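PDB 1ZVT: topoisomerase IV subunit A from Escherichia coli, which forms part of a type II DNA topoisomerase that unlinks interlocked DNA circles and acts on supercoils, its C-terminal domain probably binding DNA. Local coordinates for residues 92-98 / 109-115; 135-140 / 190-195; 53-57 / 120-126. All coordinates share one frame; numbering follows the deposited sequence.

Contact 1: 92-98 / 109-115; sequences ESDDQKL and VCTFNDL
Leu98 and Cys110 form an antiparallel hydrogen-bonded pair, Leu98 N to Cys110 O at 2.8 Å and Cys110 N to Leu98 O at 3.0 Å, next to the non-hydrogen-bonded pair Lys97 and Thr111. This is the open end of a hairpin in one blade of the beta-pinwheel. Beyond it the two segments stay joined: Phe112 N donates to Gln96 O, and Asn113 N uses a lone pair of Asp94 O within the type I turn from Ser93 to Gln96. Phe112 holds CG anti to its backbone N (chi1 -178°), which sets the ring against Glu92, whose carbonyl O stands 3.4 Å above one face, toward the rim. Glu92 CB makes an off-centre CH-pi contact, 4.3 Å from the ring centroid. Leu98 CD1 lies at the ring edge and meets Leu115 CD1 tip to tip at 3.8 Å; branched apolar chains suit this buried side, where Val48 and Leu90 also touch Phe112. On the Lys97 and Thr111 face, the lysine lays its aliphatic part across Val109, CD of Lys97 3.7 Å from Val109 CG1. Asp114 ties the turn back to Thr111, the last residue of the strand, its OD2 accepting from Thr111 N at 3.0 Å in a nearly straight bond (174°).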
loop_
_atom_site.group_PDB
_atom_site.type_symbol
_atom_site.label_atom_id
_atom_site.label_comp_id
_atom_site.label_asym_id
_atom_site.label_seq_id
_atom_site.Cartn_x
_atom_site.Cartn_y
_atom_site.Cartn_z
ATOM N N GLU A 92 9.990 1.867 -8.072
ATOM C CA GLU A 92 9.296 1.835 -9.368
ATOM C C GLU A 92 9.869 2.907 -10.285
ATOM O O GLU A 92 10.683 3.742 -9.865
ATOM C CB GLU A 92 7.786 2.111 -9.168
ATOM C CG GLU A 92 7.068 1.178 -8.149
ATOM C CD GLU A 92 6.894 -0.279 -8.642
ATOM O OE1 GLU A 92 6.845 -0.506 -9.868
ATOM O OE2 GLU A 92 6.794 -1.227 -7.816
ATOM N N SER A 93 9.429 2.906 -11.540
ATOM C CA SER A 93 9.853 3.935 -12.482
ATOM C C SER A 93 9.234 5.263 -12.048
ATOM O O SER A 93 8.190 5.274 -11.378
ATOM C CB SER A 93 9.437 3.564 -13.906
ATOM O OG SER A 93 8.020 3.547 -13.998
ATOM N N ASP A 94 9.866 6.376 -12.420
ATOM C CA ASP A 94 9.412 7.693 -11.974
ATOM C C ASP A 94 7.941 7.939 -12.307
ATOM O O ASP A 94 7.210 8.566 -11.540
ATOM C CB ASP A 94 10.218 8.809 -12.647
ATOM C CG ASP A 94 11.595 8.991 -12.069
ATOM O OD1 ASP A 94 11.875 8.478 -10.961
ATOM O OD2 ASP A 94 12.409 9.684 -12.732
ATOM N N ASP A 95 7.529 7.475 -13.482
ATOM C CA ASP A 95 6.197 7.785 -13.998
ATOM C C ASP A 95 5.134 6.767 -13.596
ATOM O O ASP A 95 3.976 6.925 -13.992
ATOM C CB ASP A 95 6.238 7.906 -15.537
ATOM C CG ASP A 95 6.623 6.587 -16.242
ATOM O OD1 ASP A 95 7.007 5.605 -15.573
ATOM O OD2 ASP A 95 6.546 6.533 -17.501
ATOM N N GLN A 96 5.515 5.742 -12.816
ATOM C CA GLN A 96 4.602 4.634 -12.473
ATOM C C GLN A 96 3.407 5.154 -11.679
ATOM O O GLN A 96 3.573 5.780 -10.638
ATOM C CB GLN A 96 5.328 3.550 -11.631
ATOM C CG GLN A 96 4.431 2.404 -11.181
ATOM C CD GLN A 96 3.896 1.613 -12.348
ATOM O OE1 GLN A 96 4.666 1.110 -13.172
ATOM N NE2 GLN A 96 2.570 1.526 -12.450
ATOM N N LYS A 97 2.204 4.873 -12.154
ATOM C CA LYS A 97 1.009 5.257 -11.391
ATOM C C LYS A 97 0.767 4.381 -10.174
ATOM O O LYS A 97 0.968 3.159 -10.226
ATOM C CB LYS A 97 -0.227 5.241 -12.292
ATOM C CG LYS A 97 -0.189 6.294 -13.415
ATOM C CD LYS A 97 -0.708 7.641 -12.928
ATOM C CE LYS A 97 -0.536 8.749 -13.965
ATOM N NZ LYS A 97 -1.493 8.624 -15.116
ATOM N N LEU A 98 0.305 5.017 -9.091
ATOM C CA LEU A 98 0.060 4.344 -7.813
ATOM C C LEU A 98 -1.260 4.811 -7.271
ATOM O O LEU A 98 -1.685 5.942 -7.548
ATOM C CB LEU A 98 1.127 4.747 -6.787
ATOM C CG LEU A 98 2.594 4.626 -7.174
ATOM C CD1 LEU A 98 3.466 5.256 -6.102
ATOM C CD2 LEU A 98 2.914 3.138 -7.317
ATOM N N VAL A 109 -4.921 9.007 -7.179
ATOM C CA VAL A 109 -3.899 8.402 -8.022
ATOM C C VAL A 109 -2.730 9.383 -8.077
ATOM O O VAL A 109 -2.941 10.598 -8.143
ATOM C CB VAL A 109 -4.439 8.133 -9.444
ATOM C CG1 VAL A 109 -3.338 7.621 -10.338
ATOM C CG2 VAL A 109 -5.579 7.091 -9.387
ATOM N N CYS A 110 -1.505 8.873 -8.018
ATOM C CA CYS A 110 -0.316 9.715 -8.195
ATOM C C CYS A 110 0.746 8.924 -8.948
ATOM O O CYS A 110 0.468 7.819 -9.409
ATOM C CB CYS A 110 0.239 10.235 -6.862
ATOM S SG CYS A 110 0.886 8.976 -5.705
ATOM N N THR A 111 1.927 9.515 -9.132
ATOM C CA THR A 111 3.052 8.766 -9.682
ATOM C C THR A 111 4.100 8.542 -8.587
ATOM O O THR A 111 4.092 9.217 -7.556
ATOM C CB THR A 111 3.739 9.498 -10.855
ATOM O OG1 THR A 111 4.272 10.742 -10.390
ATOM C CG2 THR A 111 2.753 9.730 -12.034
ATOM N N PHE A 112 5.009 7.609 -8.839
ATOM C CA PHE A 112 6.114 7.315 -7.902
ATOM C C PHE A 112 6.920 8.578 -7.604
ATOM O O PHE A 112 7.349 8.813 -6.454
ATOM C CB PHE A 112 7.004 6.221 -8.502
ATOM C CG PHE A 112 8.146 5.786 -7.608
ATOM C CD1 PHE A 112 7.930 4.929 -6.539
ATOM C CD2 PHE A 112 9.447 6.226 -7.856
ATOM C CE1 PHE A 112 9.001 4.511 -5.708
ATOM C CE2 PHE A 112 10.530 5.826 -7.016
ATOM C CZ PHE A 112 10.291 4.961 -5.943
ATOM N N ASN A 113 7.130 9.402 -8.626
ATOM C CA ASN A 113 7.858 10.650 -8.446
ATOM C C ASN A 113 7.279 11.522 -7.332
ATOM O O ASN A 113 8.029 12.177 -6.613
ATOM C CB ASN A 113 7.937 11.442 -9.750
ATOM C CG ASN A 113 8.910 12.584 -9.649
ATOM O OD1 ASN A 113 8.538 13.744 -9.811
ATOM N ND2 ASN A 113 10.147 12.268 -9.311
ATOM N N ASP A 114 5.952 11.502 -7.167
ATOM C CA ASP A 114 5.281 12.285 -6.139
ATOM C C ASP A 114 5.638 11.841 -4.742
ATOM O O ASP A 114 5.484 12.609 -3.811
ATOM C CB ASP A 114 3.766 12.201 -6.296
ATOM C CG ASP A 114 3.288 12.898 -7.553
ATOM O OD1 ASP A 114 3.816 13.995 -7.858
ATOM O OD2 ASP A 114 2.391 12.361 -8.222
ATOM N N LEU A 115 6.111 10.605 -4.610
ATOM C CA LEU A 115 6.540 10.092 -3.297
ATOM C C LEU A 115 7.996 10.436 -2.981
ATOM O O LEU A 115 8.421 10.310 -1.840
ATOM C CB LEU A 115 6.363 8.577 -3.238
ATOM C CG LEU A 115 4.964 8.056 -2.905
ATOM C CD1 LEU A 115 4.007 8.395 -3.997
ATOM C CD2 LEU A 115 5.028 6.557 -2.749
#

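Contact 2: 135-140 / 190-195; sequences MPPVVI and LAQLYV
Successive bends at chi2 (-58°) and chi3 (-67°) curl Met135 so that its methyl CE lies 4.0 Å from Leu190 CG and 4.1 Å from Leu193 CB, the Met135 and Leu190 side chains crossing at about a right angle. The sulfur SD of Met135 rests 3.4 Å from Leu190 O, a place that an unbranched, flexible thioether fills easily. With chi1 at -176°, Val138 turns CG1 away from its own N and onto Val195 CB at 3.9 Å, while CG2 touches Leu193 O at 3.7 Å. Valine on both strands is short enough to let the backbones come this near and still fill the space between. An alanine in place of Met135 would probably open a gap beside Leu190 and Leu193, taking away the methyl and sulfur that fill it. A water donates to Pro136 O at 2.7 Å and to Leu193 O at 3.0 Å. Most backbone bonds stay within each blade, Val138 with Leu99 and Ala191 with Ile150, although Leu190 also bonds Asp103 of the neighbouring blade; Ala191 and Gln192 make a classic beta bulge. Apolar side chains of edge strands 138-139 and 190-196, and of Met135 just before, thus form the inter-blade packing of a beta-pinwheel.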
loop_
_atom_site.group_PDB
_atom_site.type_symbol
_atom_site.label_atom_id
_atom_site.label_comp_id
_atom_site.label_asym_id
_atom_site.label_seq_id
_atom_site.Cartn_x
_atom_site.Cartn_y
_atom_site.Cartn_z
ATOM N N MET A 135 -3.618 2.986 3.760
ATOM C CA MET A 135 -3.822 1.704 3.103
ATOM C C MET A 135 -2.510 1.276 2.436
ATOM O O MET A 135 -1.677 2.099 2.080
ATOM C CB MET A 135 -4.890 1.783 2.008
ATOM C CG MET A 135 -6.265 2.186 2.484
ATOM S SD MET A 135 -6.968 1.111 3.745
ATOM C CE MET A 135 -7.224 -0.433 2.842
ATOM N N PRO A 136 -2.333 -0.031 2.219
ATOM C CA PRO A 136 -1.152 -0.414 1.440
ATOM C C PRO A 136 -1.195 0.208 0.027
ATOM O O PRO A 136 -2.198 0.014 -0.657
ATOM C CB PRO A 136 -1.312 -1.935 1.316
ATOM C CG PRO A 136 -2.122 -2.331 2.528
ATOM C CD PRO A 136 -3.132 -1.188 2.652
ATOM N N PRO A 137 -0.161 0.972 -0.395
ATOM C CA PRO A 137 -0.166 1.557 -1.769
ATOM C C PRO A 137 -0.307 0.478 -2.803
ATOM O O PRO A 137 0.225 -0.620 -2.613
ATOM C CB PRO A 137 1.230 2.218 -1.890
ATOM C CG PRO A 137 1.564 2.549 -0.446
ATOM C CD PRO A 137 1.039 1.371 0.352
ATOM N N VAL A 138 -1.014 0.766 -3.891
ATOM C CA VAL A 138 -1.218 -0.216 -4.934
ATOM C C VAL A 138 -0.622 0.317 -6.213
ATOM O O VAL A 138 -0.956 1.423 -6.645
ATOM C CB VAL A 138 -2.691 -0.530 -5.166
ATOM C CG1 VAL A 138 -2.848 -1.659 -6.228
ATOM C CG2 VAL A 138 -3.363 -0.929 -3.841
ATOM N N VAL A 139 0.271 -0.473 -6.808
ATOM C CA VAL A 139 0.845 -0.125 -8.107
ATOM C C VAL A 139 -0.222 -0.377 -9.167
ATOM O O VAL A 139 -0.811 -1.476 -9.250
ATOM C CB VAL A 139 2.127 -0.944 -8.402
ATOM C CG1 VAL A 139 2.612 -0.731 -9.828
ATOM C CG2 VAL A 139 3.222 -0.620 -7.414
ATOM N N ILE A 140 -0.497 0.644 -9.975
ATOM C CA ILE A 140 -1.536 0.516 -10.992
ATOM C C ILE A 140 -0.883 0.050 -12.300
ATOM O O ILE A 140 -0.141 0.813 -12.930
ATOM C CB ILE A 140 -2.285 1.844 -11.205
ATOM C CG1 ILE A 140 -3.067 2.249 -9.946
ATOM C CG2 ILE A 140 -3.207 1.728 -12.444
ATOM C CD1 ILE A 140 -3.503 3.729 -9.950
ATOM N N LEU A 190 -12.229 1.448 5.518
ATOM C CA LEU A 190 -11.881 0.720 4.312
ATOM C C LEU A 190 -10.917 -0.407 4.741
ATOM O O LEU A 190 -9.811 -0.125 5.238
ATOM C CB LEU A 190 -11.286 1.710 3.291
ATOM C CG LEU A 190 -10.737 1.223 1.964
ATOM C CD1 LEU A 190 -11.825 0.474 1.184
ATOM C CD2 LEU A 190 -10.172 2.412 1.179
ATOM N N ALA A 191 -11.373 -1.666 4.607
ATOM C CA ALA A 191 -10.643 -2.876 5.031
ATOM C C ALA A 191 -9.685 -3.405 3.993
ATOM O O ALA A 191 -8.586 -3.861 4.351
ATOM C CB ALA A 191 -11.625 -3.987 5.369
ATOM N N GLN A 192 -10.114 -3.409 2.734
ATOM C CA GLN A 192 -9.272 -3.906 1.647
ATOM C C GLN A 192 -9.443 -2.986 0.458
ATOM O O GLN A 192 -10.545 -2.480 0.232
ATOM C CB GLN A 192 -9.726 -5.291 1.193
ATOM C CG GLN A 192 -9.793 -6.356 2.304
ATOM C CD GLN A 192 -8.505 -7.092 2.546
ATOM O OE1 GLN A 192 -8.347 -7.722 3.593
ATOM N NE2 GLN A 192 -7.601 -7.069 1.583
ATOM N N LEU A 193 -8.379 -2.793 -0.306
ATOM C CA LEU A 193 -8.461 -1.958 -1.497
ATOM C C LEU A 193 -7.547 -2.520 -2.557
ATOM O O LEU A 193 -6.311 -2.601 -2.343
ATOM C CB LEU A 193 -7.989 -0.528 -1.156
ATOM C CG LEU A 193 -8.037 0.558 -2.245
ATOM C CD1 LEU A 193 -9.478 0.775 -2.743
ATOM C CD2 LEU A 193 -7.483 1.884 -1.723
ATOM N N TYR A 194 -8.125 -2.865 -3.697
ATOM C CA TYR A 194 -7.351 -3.502 -4.789
ATOM C C TYR A 194 -7.491 -2.757 -6.095
ATOM O O TYR A 194 -8.455 -2.026 -6.289
ATOM C CB TYR A 194 -7.892 -4.912 -5.032
ATOM C CG TYR A 194 -8.141 -5.751 -3.816
ATOM C CD1 TYR A 194 -9.443 -6.105 -3.461
ATOM C CD2 TYR A 194 -7.087 -6.223 -3.041
ATOM C CE1 TYR A 194 -9.683 -6.916 -2.357
ATOM C CE2 TYR A 194 -7.324 -7.025 -1.920
ATOM C CZ TYR A 194 -8.626 -7.355 -1.601
ATOM O OH TYR A 194 -8.913 -8.142 -0.515
ATOM N N VAL A 195 -6.555 -3.001 -7.020
ATOM C CA VAL A 195 -6.720 -2.561 -8.391
ATOM C C VAL A 195 -6.538 -3.827 -9.206
ATOM O O VAL A 195 -5.505 -4.524 -9.076
ATOM C CB VAL A 195 -5.750 -1.430 -8.790
ATOM C CG1 VAL A 195 -5.896 -1.126 -10.263
ATOM C CG2 VAL A 195 -6.026 -0.158 -7.948
HETATM O O HOH W 1 -4.528 -1.309 -0.352
#

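Contact 3: 53-57 / 120-126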
loop_
_atom_site.group_PDB
_atom_site.type_symbol
_atom_site.label_atom_id
_atom_site.label_comp_id
_atom_site.label_asym_id
_atom_site.label_seq_id
_atom_site.Cartn_x
_atom_site.Cartn_y
_atom_site.Cartn_z
ATOM N N THR A 53 1.978 7.546 9.352
ATOM C CA THR A 53 1.316 8.845 9.389
ATOM C C THR A 53 1.031 9.417 8.001
ATOM O O THR A 53 0.448 10.494 7.877
ATOM C CB THR A 53 2.100 9.887 10.232
ATOM O OG1 THR A 53 3.274 10.312 9.534
ATOM C CG2 THR A 53 2.484 9.332 11.595
ATOM N N GLY A 54 1.423 8.674 6.976
ATOM C CA GLY A 54 1.166 9.085 5.587
ATOM C C GLY A 54 2.270 9.925 4.966
ATOM O O GLY A 54 2.069 10.543 3.906
ATOM N N ARG A 55 3.432 9.954 5.612
ATOM C CA ARG A 55 4.596 10.653 5.038
ATOM C C ARG A 55 5.396 9.714 4.145
ATOM O O ARG A 55 5.470 8.528 4.420
ATOM C CB ARG A 55 5.490 11.223 6.154
ATOM C CG ARG A 55 4.773 12.279 7.024
ATOM C CD ARG A 55 5.760 13.040 7.920
ATOM N NE ARG A 55 6.637 13.949 7.172
ATOM C CZ ARG A 55 6.348 15.216 6.857
ATOM N NH1 ARG A 55 5.167 15.757 7.175
ATOM N NH2 ARG A 55 7.236 15.951 6.209
ATOM N N SER A 56 6.006 10.244 3.080
ATOM C CA SER A 56 6.900 9.449 2.221
ATOM C C SER A 56 8.333 10.008 2.223
ATOM O O SER A 56 8.546 11.204 2.428
ATOM C CB SER A 56 6.382 9.338 0.780
ATOM O OG SER A 56 6.378 10.603 0.136
ATOM N N TYR A 57 9.300 9.121 1.982
ATOM C CA TYR A 57 10.707 9.442 2.099
ATOM C C TYR A 57 11.436 8.693 1.010
ATOM O O TYR A 57 11.095 7.541 0.741
ATOM C CB TYR A 57 11.270 8.942 3.429
ATOM C CG TYR A 57 10.539 9.344 4.669
ATOM C CD1 TYR A 57 9.397 8.654 5.081
ATOM C CD2 TYR A 57 11.027 10.372 5.483
ATOM C CE1 TYR A 57 8.736 9.011 6.263
ATOM C CE2 TYR A 57 10.362 10.726 6.662
ATOM C CZ TYR A 57 9.236 10.032 7.034
ATOM O OH TYR A 57 8.556 10.382 8.176
ATOM N N ARG A 120 15.259 14.727 5.036
ATOM C CA ARG A 120 15.218 13.739 6.106
ATOM C C ARG A 120 13.819 13.541 6.681
ATOM O O ARG A 120 13.455 12.419 7.061
ATOM C CB ARG A 120 16.217 14.109 7.212
ATOM C CG ARG A 120 16.611 12.933 8.090
ATOM C CD ARG A 120 17.641 13.336 9.158
ATOM N NE ARG A 120 18.264 12.155 9.764
ATOM C CZ ARG A 120 17.724 11.442 10.752
ATOM N NH1 ARG A 120 16.516 11.746 11.224
ATOM N NH2 ARG A 120 18.382 10.407 11.252
ATOM N N ALA A 121 13.038 14.620 6.733
ATOM C CA ALA A 121 11.683 14.550 7.269
ATOM C C ALA A 121 10.675 14.088 6.226
ATOM O O ALA A 121 9.510 13.957 6.543
ATOM C CB ALA A 121 11.267 15.907 7.843
ATOM N N GLY A 122 11.128 13.855 4.990
ATOM C CA GLY A 122 10.230 13.450 3.883
ATOM C C GLY A 122 9.126 14.455 3.598
ATOM O O GLY A 122 9.273 15.669 3.867
ATOM N N LYS A 123 8.020 13.942 3.063
ATOM C CA LYS A 123 6.895 14.748 2.582
ATOM C C LYS A 123 5.576 14.271 3.165
ATOM O O LYS A 123 5.350 13.070 3.293
ATOM C CB LYS A 123 6.850 14.667 1.043
ATOM C CG LYS A 123 5.507 14.904 0.396
ATOM C CD LYS A 123 5.589 14.762 -1.119
ATOM C CE LYS A 123 4.206 14.949 -1.740
ATOM N NZ LYS A 123 4.230 14.921 -3.241
ATOM N N ALA A 124 4.693 15.217 3.523
ATOM C CA ALA A 124 3.325 14.864 3.887
ATOM C C ALA A 124 2.613 14.466 2.607
ATOM O O ALA A 124 2.359 15.315 1.752
ATOM C CB ALA A 124 2.624 16.071 4.553
ATOM N N LEU A 125 2.365 13.178 2.418
ATOM C CA LEU A 125 1.849 12.716 1.127
ATOM C C LEU A 125 0.346 12.507 1.185
ATOM O O LEU A 125 -0.383 12.973 0.310
ATOM C CB LEU A 125 2.542 11.434 0.678
ATOM C CG LEU A 125 1.923 10.626 -0.463
ATOM C CD1 LEU A 125 2.060 11.347 -1.786
ATOM C CD2 LEU A 125 2.594 9.233 -0.519
ATOM N N ILE A 126 -0.105 11.759 2.186
ATOM C CA ILE A 126 -1.548 11.572 2.371
ATOM C C ILE A 126 -1.975 12.029 3.761
ATOM O O ILE A 126 -1.354 11.685 4.780
ATOM C CB ILE A 126 -2.027 10.138 2.021
ATOM C CG1 ILE A 126 -3.544 10.002 2.235
ATOM C CG2 ILE A 126 -1.237 9.082 2.793
ATOM C CD1 ILE A 126 -4.139 8.889 1.419
HETATM O O HOH W 2 0.875 13.125 6.022
HETATM O O HOH W 3 8.831 13.631 9.350
#
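Arg55 leaves its strand with CB 3.4 Å from Lys123 O, the carbonyl that also accepts from Ser56 N. CG passes the same oxygen at longer range, and a bend at chi3 (70°) beyond it turns the head group across segment 120-126. There NE donates to Ala121 O at 2.9 Å, arriving nearly along the C=O axis (173°), and NH2 reaches the same oxygen at 3.0 Å from above the carbonyl plane, so two nitrogens grip one atom side-on. NH2 adds a weak bond to Gly122 O. One face of the guanidinium covers the peptide between Lys123 and Ala124, with Ala124 N 3.5 Å above its plane, and NH1 ends 3.7 Å from Ala124 CB. Arginine suits the place because its chain is long enough to reach past the strand pair, and NE and NH2 lie in one plane, letting both point at the same carbonyl of the loop leading into strand 123-124. That strand is the one exchanged between blades in a beta-pinwheel: it follows strand 106-111 in the chain yet completes the preceding blade, lying antiparallel to strand 55-59. Ser56 and Lys123 form the hydrogen-bonded pair, bonding in both directions. At the far end Gly54 O accepts from both Leu125 N and Ile126 N, the latter on a lone pair at 3.0 Å. Glycine fits here, since a CB would collide with Ile126 O. Gly122 has positive phi, which favours glycine, and a CB there would strike Ser56 O and Tyr57 CD2. The Tyr57 ring lies against this glycine, its CE2 3.3 Å from Ala121 O, while its OH is hydrogen-bonded to Asp51 OD2. Lys123 is extended beyond CG, which takes NZ to the carbonyls of Asp114 and Ser168. A water donates to Ala121 O at 2.9 Å.

In the fold
Contacts 1 and 3 are beta pairings, one within a hairpin, the other between strands far apart in sequence; contact 2 is packing between blades. All three are partly buried, but contact 2, its centre about 6 Å from that of the chain, is almost wholly apolar. Contact 3, about 14 Å out, uses an arginine and carbonyls, and contact 1, at about 13 Å, combines backbone bonds with a buried aromatic side. Contact 1 connects the others: Lys97 O probably bonds Ile140 N of contact 2 in their shared sheet, whereas Leu115 O probably bonds Ser56 OG of contact 3 and the Leu115 side chain packs on Leu125. Contact 1 is nested in the loop that contact 3 closes.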